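Local coordinates for glycoside hydrolase family 16 protein (Bacteroides ovatus, PDB 7KR6), which probably hydrolyses O-glycosidic bonds as an endo-glucanase of glycoside hydrolase family 16, acting on mixed-linkage beta-glucans, at residues Lys117-Lys120 / Gly124-Pro127; Phe236-Gly241 / Gln260-Tyr265. The protein carries 1 engineered substitution. All coordinates share one frame; numbering follows the deposited sequence.

Overall arrangement
Both contacts lie in the interior of the beta-sandwich, their centres only 6 Å apart. In contact 2 the sugar-binding sheet packs on the layer behind it, and the touching residues, leucine, valine and methionine among them, all lie on strands. Contact 1 packs strand 125-133 on the loop leaving strand 112-117, so it passes from buried leucines and a proline to an exposed lysine at its edge. Strands 125-133 and 232-240 are neighbours, joined by probable hydrogen bonds from W126 N to A239 O (2.9 Å) and from G241 N to G124 O (2.7 Å). Both contacts are chiefly apolar where they touch, while W126 of contact 1 and N237 of contact 2 lie near the sugar.

Contact 1 of 2, residues Lys117-Lys120 / Gly124-Pro127; sequences KLPK and GLWP. With G2F (2-deoxy-2-fluoro-alpha-D-glucopyranose), chain C.
A backbone carbonyl, not a side chain, makes the closest approach here: K120 O lies 3.4 Å from L125 CD1, so a polar oxygen faces a leucine methyl. The same methyl also receives the ring of P119, whose CG comes to 3.9 Å from L125 CD1, with CB hardly farther. CG of L125 lies beside the backbone N (chi1 -56°) and CD1 continues anti to CA (chi2 -174°), toward the loop at P119 and K120. Further along, L118 and P127 form a second apolar pair. One branch of L118 does the touching, with CD2 3.6 Å from P127 CB and 3.9 Å from P127 CG, at the CB-CG edge of the ring, the two side chains crossing at a slant. The two proline rings thus serve opposite segments, each taking a leucine methyl from the other segment. The W126 side chain takes no part in this packing and lies in the glycan pocket, where its NE1 is 3.3 Å from O6 of the 2-deoxy-2-fluoroglucose and its ring is stacked with F244. At the outer edge K120 NZ is held by the carbonyl of Q192 and a salt bridge to E162. Behind the leucines and P127 runs strand 261-271, with M264 against L118 and P127 and V262 against L125; strands 144-150 and 232-240 flank strand 125-133 on its two sides.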
ATOM      1  N   LYS A 117     -19.729  13.806  -4.683  1.00 20.20           N
ATOM      2  CA  LYS A 117     -20.677  12.940  -3.956  1.00 20.42           C
ATOM      3  C   LYS A 117     -20.413  11.517  -4.424  1.00 20.79           C
ATOM      4  O   LYS A 117     -20.476  11.245  -5.617  1.00 20.53           O
ATOM      5  CB  LYS A 117     -22.122  13.360  -4.227  1.00 22.76           C
ATOM      6  CG  LYS A 117     -23.107  12.518  -3.416  1.00 26.05           C
ATOM      7  CD  LYS A 117     -24.450  13.195  -3.327  1.00 31.60           C
ATOM      8  CE  LYS A 117     -25.479  12.532  -4.187  1.00 36.31           C
ATOM      9  NZ  LYS A 117     -26.691  13.383  -4.289  1.00 37.85           N
ATOM     10  N   LEU A 118     -20.173  10.632  -3.464  1.00 20.56           N
ATOM     11  CA  LEU A 118     -19.712   9.253  -3.730  1.00 20.21           C
ATOM     12  C   LEU A 118     -20.846   8.302  -3.368  1.00 23.81           C
ATOM     13  O   LEU A 118     -21.534   8.496  -2.369  1.00 25.95           O
ATOM     14  CB  LEU A 118     -18.466   8.959  -2.893  1.00 20.32           C
ATOM     15  CG  LEU A 118     -17.211   9.692  -3.323  1.00 21.11           C
ATOM     16  CD1 LEU A 118     -16.063   9.434  -2.359  1.00 22.80           C
ATOM     17  CD2 LEU A 118     -16.854   9.332  -4.764  1.00 22.35           C
ATOM     18  N   PRO A 119     -20.979   7.210  -4.138  1.00 22.86           N
ATOM     19  CA  PRO A 119     -21.856   6.096  -3.786  1.00 23.36           C
ATOM     20  C   PRO A 119     -21.227   5.355  -2.594  1.00 21.86           C
ATOM     21  O   PRO A 119     -20.024   5.448  -2.314  1.00 23.08           O
ATOM     22  CB  PRO A 119     -21.809   5.191  -5.017  1.00 24.07           C
ATOM     23  CG  PRO A 119     -20.425   5.425  -5.538  1.00 25.61           C
ATOM     24  CD  PRO A 119     -20.128   6.888  -5.283  1.00 24.88           C
ATOM     25  N   LYS A 120     -22.050   4.587  -1.892  1.00 23.19           N
ATOM     26  CA  LYS A 120     -21.533   3.531  -0.997  1.00 25.31           C
ATOM     27  C   LYS A 120     -20.672   2.557  -1.795  1.00 21.08           C
ATOM     28  O   LYS A 120     -21.160   1.925  -2.739  1.00 23.43           O
ATOM     29  CB  LYS A 120     -22.727   2.917  -0.259  1.00 30.38           C
ATOM     30  CG  LYS A 120     -23.298   3.915   0.740  1.00 31.51           C
ATOM     31  CD  LYS A 120     -24.319   3.373   1.665  1.00 37.10           C
ATOM     32  CE  LYS A 120     -25.094   4.493   2.325  1.00 36.49           C
ATOM     33  NZ  LYS A 120     -24.262   5.305   3.241  1.00 32.18           N
ATOM     34  N   GLY A 124     -17.013  -3.450  -3.733  1.00 19.51           N
ATOM     35  CA  GLY A 124     -16.181  -3.424  -4.938  1.00 19.64           C
ATOM     36  C   GLY A 124     -16.197  -2.140  -5.761  1.00 20.83           C
ATOM     37  O   GLY A 124     -15.440  -2.120  -6.755  1.00 20.93           O
ATOM     38  N   LEU A 125     -16.908  -1.094  -5.379  1.00 19.41           N
ATOM     39  CA  LEU A 125     -16.813   0.177  -6.168  1.00 19.77           C
ATOM     40  C   LEU A 125     -15.503   0.887  -5.815  1.00 17.98           C
ATOM     41  O   LEU A 125     -15.038   0.815  -4.646  1.00 18.64           O
ATOM     42  CB  LEU A 125     -18.023   1.053  -5.916  1.00 19.36           C
ATOM     43  CG  LEU A 125     -19.411   0.449  -6.186  1.00 22.58           C
ATOM     44  CD1 LEU A 125     -20.476   1.521  -6.010  1.00 26.33           C
ATOM     45  CD2 LEU A 125     -19.455  -0.134  -7.579  1.00 26.29           C
ATOM     46  N   TRP A 126     -14.885   1.528  -6.815  1.00 17.88           N
ATOM     47  CA  TRP A 126     -13.564   2.161  -6.675  1.00 17.02           C
ATOM     48  C   TRP A 126     -13.567   3.492  -7.405  1.00 16.54           C
ATOM     49  O   TRP A 126     -13.014   3.623  -8.529  1.00 16.74           O
ATOM     50  CB  TRP A 126     -12.524   1.170  -7.193  1.00 17.59           C
ATOM     51  CG  TRP A 126     -11.108   1.627  -7.177  1.00 16.91           C
ATOM     52  CD1 TRP A 126     -10.546   2.694  -6.531  1.00 18.32           C
ATOM     53  CD2 TRP A 126     -10.038   0.949  -7.846  1.00 17.96           C
ATOM     54  NE1 TRP A 126      -9.198   2.746  -6.792  1.00 17.65           N
ATOM     55  CE2 TRP A 126      -8.870   1.693  -7.604  1.00 18.33           C
ATOM     56  CE3 TRP A 126      -9.974  -0.165  -8.697  1.00 18.26           C
ATOM     57  CZ2 TRP A 126      -7.644   1.329  -8.147  1.00 18.84           C
ATOM     58  CZ3 TRP A 126      -8.758  -0.532  -9.222  1.00 19.30           C
ATOM     59  CH2 TRP A 126      -7.617   0.203  -8.944  1.00 18.79           C
ATOM     60  N   PRO A 127     -14.156   4.519  -6.782  1.00 17.53           N
ATOM     61  CA  PRO A 127     -14.081   5.887  -7.323  1.00 16.68           C
ATOM     62  C   PRO A 127     -12.713   6.501  -7.074  1.00 17.94           C
ATOM     63  O   PRO A 127     -12.091   6.198  -6.043  1.00 16.80           O
ATOM     64  CB  PRO A 127     -15.062   6.663  -6.466  1.00 17.42           C
ATOM     65  CG  PRO A 127     -15.092   5.888  -5.131  1.00 17.11           C
ATOM     66  CD  PRO A 127     -14.963   4.441  -5.548  1.00 17.54           C
TER
HETATM   67  C1  G2F C   1      -3.328   5.398  -9.543  1.00 17.26           C
HETATM   68  C2  G2F C   1      -3.057   4.067 -10.156  1.00 18.10           C
HETATM   69  C3  G2F C   1      -3.954   3.809 -11.349  1.00 17.79           C
HETATM   70  C4  G2F C   1      -5.384   3.884 -10.877  1.00 16.81           C
HETATM   71  C5  G2F C   1      -5.594   5.326 -10.317  1.00 17.43           C
HETATM   72  C6  G2F C   1      -6.989   5.686  -9.861  1.00 18.70           C
HETATM   73  O3  G2F C   1      -3.645   2.548 -11.933  1.00 18.78           O
HETATM   74  O4  G2F C   1      -6.255   3.574 -12.021  1.00 18.64           O
HETATM   75  O5  G2F C   1      -4.710   5.613  -9.216  1.00 18.90           O
HETATM   76  O6  G2F C   1      -7.496   4.649  -8.939  1.00 19.33           O
HETATM   77  F2  G2F C   1      -1.661   3.973 -10.440  1.00 20.54           F

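Contact 2 of 2, residues Phe236-Gly241 / Gln260-Tyr265; sequences FNLAVG and QKVNMY
This is a face-to-face contact between two strands in different layers of the fold, L238 of strand 232-240 meeting V262 and M264 of strand 261-271 in a largely buried interface. The strand axes approach to 8.2 Å and run nearly antiparallel, at 153°, meeting by side chains with no backbone pairing between the two segments. L238 sends CD2 between its two partners, 4.1 Å from M264 CB and 4.2 Å from V262 CG2. The L238 and M264 side chains run past each other in opposite directions. Such interleaving of aliphatic side chains between facing sheets belongs to the beta-sandwich (jelly roll) of glycoside hydrolase family 16, whose concave sheet carries the substrate cleft. M264 is extended throughout, which carries SD to 3.4 Å from N237 O and near L238 CB, with CE close to the same carbonyl. The side chain of N237 leaves from the other side of its strand, held by W130 and Y67, and comes within about 4 Å of the bound 2-deoxy-2-fluoroglucose. On the far side of strand 261-271, N263 ND2 donates to Y265 OH (2.9 Å, 173°) in its amide plane, while N263 OD1 is bonded to T86.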
ATOM      1  N   PHE A 236     -11.137  11.641 -13.576  1.00 17.33           N
ATOM      2  CA  PHE A 236     -12.195  11.116 -12.662  1.00 18.63           C
ATOM      3  C   PHE A 236     -12.676   9.788 -13.210  1.00 18.11           C
ATOM      4  O   PHE A 236     -12.878   9.643 -14.425  1.00 18.37           O
ATOM      5  CB  PHE A 236     -13.411  12.039 -12.552  1.00 20.77           C
ATOM      6  CG  PHE A 236     -13.168  13.408 -11.965  1.00 20.08           C
ATOM      7  CD1 PHE A 236     -13.151  13.651 -10.606  1.00 21.12           C
ATOM      8  CD2 PHE A 236     -13.008  14.484 -12.828  1.00 19.99           C
ATOM      9  CE1 PHE A 236     -12.985  14.940 -10.110  1.00 21.18           C
ATOM     10  CE2 PHE A 236     -12.767  15.754 -12.336  1.00 19.67           C
ATOM     11  CZ  PHE A 236     -12.767  15.986 -10.979  1.00 20.75           C
ATOM     12  N   ASN A 237     -12.938   8.824 -12.330  1.00 17.88           N
ATOM     13  CA  ASN A 237     -13.482   7.528 -12.827  1.00 17.59           C
ATOM     14  C   ASN A 237     -14.193   6.822 -11.694  1.00 19.86           C
ATOM     15  O   ASN A 237     -13.931   7.140 -10.506  1.00 18.22           O
ATOM     16  CB  ASN A 237     -12.405   6.596 -13.373  1.00 18.22           C
ATOM     17  CG  ASN A 237     -11.500   6.094 -12.276  1.00 18.99           C
ATOM     18  OD1 ASN A 237     -10.754   6.882 -11.656  1.00 20.74           O
ATOM     19  ND2 ASN A 237     -11.744   4.859 -11.835  1.00 19.36           N
ATOM     20  N   LEU A 238     -15.089   5.932 -12.080  1.00 18.93           N
ATOM     21  CA  LEU A 238     -15.743   4.998 -11.127  1.00 19.50           C
ATOM     22  C   LEU A 238     -15.424   3.600 -11.642  1.00 18.23           C
ATOM     23  O   LEU A 238     -16.107   3.079 -12.554  1.00 18.43           O
ATOM     24  CB  LEU A 238     -17.235   5.312 -10.995  1.00 19.42           C
ATOM     25  CG  LEU A 238     -18.043   4.354 -10.109  1.00 19.42           C
ATOM     26  CD1 LEU A 238     -17.528   4.361  -8.680  1.00 21.66           C
ATOM     27  CD2 LEU A 238     -19.472   4.820 -10.091  1.00 21.15           C
ATOM     28  N   ALA A 239     -14.389   2.981 -11.067  1.00 18.15           N
ATOM     29  CA  ALA A 239     -14.022   1.600 -11.419  1.00 19.85           C
ATOM     30  C   ALA A 239     -14.930   0.676 -10.607  1.00 17.80           C
ATOM     31  O   ALA A 239     -15.481   1.127  -9.577  1.00 19.38           O
ATOM     32  CB  ALA A 239     -12.559   1.325 -11.173  1.00 20.37           C
ATOM     33  N   VAL A 240     -15.122  -0.528 -11.141  1.00 19.45           N
ATOM     34  CA  VAL A 240     -15.847  -1.624 -10.439  1.00 20.65           C
ATOM     35  C   VAL A 240     -14.923  -2.835 -10.345  1.00 20.53           C
ATOM     36  O   VAL A 240     -14.478  -3.408 -11.399  1.00 20.75           O
ATOM     37  CB  VAL A 240     -17.151  -1.954 -11.182  1.00 20.89           C
ATOM     38  CG1 VAL A 240     -17.972  -2.959 -10.398  1.00 22.68           C
ATOM     39  CG2 VAL A 240     -17.952  -0.705 -11.497  1.00 22.20           C
ATOM     40  N   GLY A 241     -14.633  -3.273  -9.108  1.00 19.89           N
ATOM     41  CA  GLY A 241     -13.599  -4.285  -8.890  1.00 19.42           C
ATOM     42  C   GLY A 241     -12.210  -3.795  -9.257  1.00 19.12           C
ATOM     43  O   GLY A 241     -12.059  -2.612  -9.563  1.00 21.03           O
ATOM     44  N   GLN A 260     -28.590  -3.034 -11.509  1.00 23.65           N
ATOM     45  CA  GLN A 260     -28.378  -1.881 -10.618  1.00 24.70           C
ATOM     46  C   GLN A 260     -27.547  -0.813 -11.355  1.00 23.57           C
ATOM     47  O   GLN A 260     -26.603  -1.206 -12.092  1.00 23.30           O
ATOM     48  CB  GLN A 260     -27.654  -2.348  -9.346  1.00 24.21           C
ATOM     49  CG  GLN A 260     -27.734  -1.311  -8.255  1.00 24.65           C
ATOM     50  CD  GLN A 260     -27.050  -1.726  -6.978  1.00 26.97           C
ATOM     51  OE1 GLN A 260     -26.594  -2.849  -6.820  1.00 28.53           O
ATOM     52  NE2 GLN A 260     -26.954  -0.784  -6.060  1.00 29.33           N
ATOM     53  N   LYS A 261     -27.876   0.451 -11.112  1.00 25.45           N
ATOM     54  CA  LYS A 261     -27.071   1.612 -11.562  1.00 25.63           C
ATOM     55  C   LYS A 261     -26.640   2.374 -10.301  1.00 26.60           C
ATOM     56  O   LYS A 261     -27.474   2.572  -9.389  1.00 27.28           O
ATOM     57  CB  LYS A 261     -27.848   2.442 -12.593  1.00 27.21           C
ATOM     58  N   VAL A 262     -25.371   2.775 -10.216  1.00 23.84           N
ATOM     59  CA  VAL A 262     -24.901   3.669  -9.119  1.00 23.85           C
ATOM     60  C   VAL A 262     -24.130   4.828  -9.763  1.00 23.93           C
ATOM     61  O   VAL A 262     -23.384   4.608 -10.693  1.00 24.67           O
ATOM     62  CB  VAL A 262     -24.028   2.963  -8.059  1.00 27.40           C
ATOM     63  CG1 VAL A 262     -24.762   1.772  -7.439  1.00 30.61           C
ATOM     64  CG2 VAL A 262     -22.693   2.522  -8.611  1.00 31.34           C
ATOM     65  N   ASN A 263     -24.279   5.992  -9.177  1.00 23.93           N
ATOM     66  CA  ASN A 263     -23.686   7.252  -9.688  1.00 24.85           C
ATOM     67  C   ASN A 263     -22.614   7.799  -8.758  1.00 24.20           C
ATOM     68  O   ASN A 263     -22.729   7.732  -7.535  1.00 23.26           O
ATOM     69  CB  ASN A 263     -24.735   8.337  -9.808  1.00 23.95           C
ATOM     70  CG  ASN A 263     -25.718   8.073 -10.930  1.00 26.15           C
ATOM     71  OD1 ASN A 263     -25.418   7.321 -11.854  1.00 25.41           O
ATOM     72  ND2 ASN A 263     -26.874   8.727 -10.854  1.00 32.27           N
ATOM     73  N   MET A 264     -21.566   8.326  -9.364  1.00 22.66           N
ATOM     74  CA  MET A 264     -20.622   9.246  -8.712  1.00 21.84           C
ATOM     75  C   MET A 264     -20.860  10.622  -9.347  1.00 19.31           C
ATOM     76  O   MET A 264     -20.977  10.684 -10.561  1.00 20.88           O
ATOM     77  CB  MET A 264     -19.206   8.753  -8.979  1.00 21.31           C
ATOM     78  CG  MET A 264     -18.113   9.712  -8.670  1.00 21.08           C
ATOM     79  SD  MET A 264     -16.519   8.898  -9.064  1.00 21.49           S
ATOM     80  CE  MET A 264     -15.350  10.159  -8.618  1.00 20.43           C
ATOM     81  N   TYR A 265     -20.948  11.657  -8.531  1.00 20.58           N
ATOM     82  CA  TYR A 265     -21.307  13.026  -8.970  1.00 21.56           C
ATOM     83  C   TYR A 265     -20.183  14.008  -8.669  1.00 21.59           C
ATOM     84  O   TYR A 265     -19.672  14.087  -7.524  1.00 19.95           O
ATOM     85  CB  TYR A 265     -22.546  13.502  -8.223  1.00 22.44           C
ATOM     86  CG  TYR A 265     -23.774  12.626  -8.323  1.00 23.46           C
ATOM     87  CD1 TYR A 265     -24.671  12.776  -9.360  1.00 26.07           C
ATOM     88  CD2 TYR A 265     -24.080  11.695  -7.339  1.00 26.23           C
ATOM     89  CE1 TYR A 265     -25.815  12.001  -9.440  1.00 26.51           C
ATOM     90  CE2 TYR A 265     -25.221  10.917  -7.405  1.00 26.04           C
ATOM     91  CZ  TYR A 265     -26.119  11.109  -8.435  1.00 26.45           C
ATOM     92  OH  TYR A 265     -27.245  10.334  -8.509  1.00 29.29           O
TER